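Local coordinates for protein aminoglycoside phosphotransferase (PDB 4PDY) that probably transfers a phosphate group as a member of the aminoglycoside phosphotransferase family, and carries a bound histidine in this crystal, at residues Tyr303-Ile308 / Gln326-Gln331. Numbering follows the deposited sequence.
Sequences YLPWRI and QQYAVQ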
loop_
_atom_site.group_PDB
_atom_site.type_symbol
_atom_site.label_atom_id
_atom_site.label_comp_id
_atom_site.label_asym_id
_atom_site.label_seq_id
_atom_site.Cartn_x
_atom_site.Cartn_y
_atom_site.Cartn_z
ATOM N N TYR A 303 3.280 12.960 -6.236
ATOM C CA TYR A 303 2.580 12.597 -5.024
ATOM C C TYR A 303 3.336 12.990 -3.758
ATOM O O TYR A 303 2.754 13.517 -2.832
ATOM C CB TYR A 303 2.368 11.076 -5.009
ATOM C CG TYR A 303 1.799 10.547 -3.725
ATOM C CD1 TYR A 303 0.447 10.687 -3.409
ATOM C CD2 TYR A 303 2.629 9.901 -2.816
ATOM C CE1 TYR A 303 -0.058 10.200 -2.215
ATOM C CE2 TYR A 303 2.130 9.400 -1.631
ATOM C CZ TYR A 303 0.797 9.536 -1.331
ATOM O OH TYR A 303 0.373 9.031 -0.119
ATOM N N LEU A 304 4.637 12.733 -3.738
ATOM C CA LEU A 304 5.376 13.005 -2.508
ATOM C C LEU A 304 5.441 14.509 -2.197
ATOM O O LEU A 304 5.156 14.920 -1.072
ATOM C CB LEU A 304 6.749 12.298 -2.506
ATOM C CG LEU A 304 7.755 12.464 -1.373
ATOM C CD1 LEU A 304 8.571 11.188 -1.195
ATOM C CD2 LEU A 304 8.681 13.613 -1.722
ATOM N N PRO A 305 5.826 15.344 -3.179
ATOM C CA PRO A 305 5.756 16.778 -2.899
ATOM C C PRO A 305 4.370 17.245 -2.439
ATOM O O PRO A 305 4.272 18.076 -1.536
ATOM C CB PRO A 305 6.150 17.416 -4.234
ATOM C CG PRO A 305 7.058 16.409 -4.843
ATOM C CD PRO A 305 6.475 15.081 -4.469
ATOM N N TRP A 306 3.306 16.729 -3.072
ATOM C CA TRP A 306 1.957 17.066 -2.643
ATOM C C TRP A 306 1.771 16.685 -1.176
ATOM O O TRP A 306 1.322 17.473 -0.375
ATOM C CB TRP A 306 0.863 16.415 -3.536
ATOM C CG TRP A 306 -0.407 16.526 -2.828
ATOM C CD1 TRP A 306 -1.155 17.669 -2.634
ATOM C CD2 TRP A 306 -0.992 15.524 -1.994
ATOM N NE1 TRP A 306 -2.187 17.408 -1.779
ATOM C CE2 TRP A 306 -2.093 16.110 -1.344
ATOM C CE3 TRP A 306 -0.681 14.187 -1.729
ATOM C CZ2 TRP A 306 -2.908 15.396 -0.494
ATOM C CZ3 TRP A 306 -1.488 13.493 -0.874
ATOM C CH2 TRP A 306 -2.587 14.093 -0.272
ATOM N N ARG A 307 2.105 15.443 -0.866
ATOM C CA ARG A 307 1.811 14.913 0.484
ATOM C C ARG A 307 2.570 15.672 1.592
ATOM O O ARG A 307 2.003 16.032 2.625
ATOM C CB ARG A 307 2.100 13.413 0.544
ATOM C CG ARG A 307 1.686 12.777 1.870
ATOM C CD ARG A 307 2.118 11.323 2.067
ATOM N NE ARG A 307 3.431 11.000 1.507
ATOM C CZ ARG A 307 4.580 10.904 2.182
ATOM N NH1 ARG A 307 4.640 11.121 3.492
ATOM N NH2 ARG A 307 5.694 10.598 1.527
ATOM N N ILE A 308 3.849 15.906 1.341
ATOM C CA ILE A 308 4.716 16.601 2.276
ATOM C C ILE A 308 4.276 18.069 2.440
ATOM O O ILE A 308 4.146 18.583 3.546
ATOM C CB ILE A 308 6.186 16.555 1.792
ATOM C CG1 ILE A 308 6.676 15.118 1.644
ATOM C CG2 ILE A 308 7.090 17.373 2.698
ATOM C CD1 ILE A 308 7.830 15.059 0.681
ATOM N N GLN A 326 13.955 17.604 0.190
ATOM C CA GLN A 326 15.343 17.631 -0.261
ATOM C C GLN A 326 15.700 16.339 -1.000
ATOM O O GLN A 326 16.325 16.373 -2.072
ATOM C CB GLN A 326 16.325 17.838 0.896
ATOM C CG GLN A 326 16.338 19.258 1.437
ATOM C CD GLN A 326 17.074 19.410 2.751
ATOM O OE1 GLN A 326 17.205 18.458 3.523
ATOM N NE2 GLN A 326 17.574 20.590 2.998
ATOM N N GLN A 327 15.302 15.202 -0.438
ATOM C CA GLN A 327 15.561 13.934 -1.097
ATOM C C GLN A 327 14.832 13.831 -2.431
ATOM O O GLN A 327 15.385 13.297 -3.388
ATOM C CB GLN A 327 15.188 12.740 -0.212
ATOM C CG GLN A 327 15.283 11.401 -0.949
ATOM C CD GLN A 327 15.453 10.201 -0.044
ATOM O OE1 GLN A 327 16.224 10.235 0.922
ATOM N NE2 GLN A 327 14.755 9.107 -0.371
ATOM N N TYR A 328 13.603 14.345 -2.503
ATOM C CA TYR A 328 12.881 14.330 -3.773
ATOM C C TYR A 328 13.645 15.157 -4.816
ATOM O O TYR A 328 13.798 14.748 -5.963
ATOM C CB TYR A 328 11.479 14.897 -3.590
ATOM C CG TYR A 328 10.615 14.783 -4.842
ATOM C CD1 TYR A 328 9.875 13.636 -5.089
ATOM C CD2 TYR A 328 10.573 15.797 -5.774
ATOM C CE1 TYR A 328 9.102 13.511 -6.224
ATOM C CE2 TYR A 328 9.784 15.683 -6.899
ATOM C CZ TYR A 328 9.057 14.536 -7.114
ATOM O OH TYR A 328 8.264 14.397 -8.232
ATOM N N ALA A 329 14.140 16.318 -4.414
ATOM C CA ALA A 329 14.891 17.181 -5.315
ATOM C C ALA A 329 16.166 16.492 -5.812
ATOM O O ALA A 329 16.502 16.557 -6.991
ATOM C CB ALA A 329 15.227 18.490 -4.635
ATOM N N VAL A 330 16.873 15.837 -4.895
ATOM C CA VAL A 330 18.092 15.086 -5.247
ATOM C C VAL A 330 17.818 14.039 -6.323
ATOM O O VAL A 330 18.601 13.874 -7.262
ATOM C CB VAL A 330 18.728 14.420 -4.005
ATOM C CG1 VAL A 330 19.765 13.381 -4.396
ATOM C CG2 VAL A 330 19.348 15.488 -3.119
ATOM N N GLN A 331 16.700 13.349 -6.182
ATOM C CA GLN A 331 16.327 12.266 -7.093
ATOM C C GLN A 331 15.519 12.679 -8.315
ATOM O O GLN A 331 15.187 11.830 -9.150
ATOM C CB GLN A 331 15.538 11.224 -6.317
ATOM C CG GLN A 331 16.348 10.667 -5.169
ATOM C CD GLN A 331 15.746 9.439 -4.559
ATOM O OE1 GLN A 331 14.549 9.133 -4.708
ATOM N NE2 GLN A 331 16.584 8.703 -3.869
#
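An antiparallel helical hairpin brings Tyr-328 against Pro-305 and Leu-304. Its arms are helix 303-315 and helix 319-347, joined by a short turn. Within 303-308 and 326-331 the CA atoms nearest each other are those of Pro-305 and Tyr-328, 7.6 Å apart. Tyr-328 bridges this gap with its whole ring. CG is anti to the backbone N (chi1 -174°), which swings the ring out from its helix toward the other arm. Pro-305 lies over one face of that ring. Its CG sits 3.5 Å from the centroid of the Tyr-328 ring and only 11° off the ring normal, a well-centred CH-pi contact. Pro-305 CD adds a second touch, 3.5 Å from Tyr-328 CE1. The two side chains cross at about a right angle, and the pyrrolidine presents its CG-CD side to the aromatic face. Pro-305 lies in the first turn of its helix, where a missing N-H costs no bond within the helix.

This hairpin belongs to the helical part of a kinase-like phosphotransferase fold, on the C-terminal side of the chain. Leu-304 passes alongside Tyr-328 in the opposite sense. Its CD2 comes within 3.6 Å of Tyr-328 CD1, obliquely to the ring. The placing of that methyl is somewhat doubtful, since it crowds Ile-308 CD1 in the model. No hydrogen bond links the two segments. Replacing Tyr-328 with an alanine would probably open a gap between the arms and leave Pro-305 without its aromatic partner. Pro-302 and Arg-335 also touch the Tyr-328 side chain, and a thiocyanate ion, probably from the crystallisation liquor, lies about 4 Å from it.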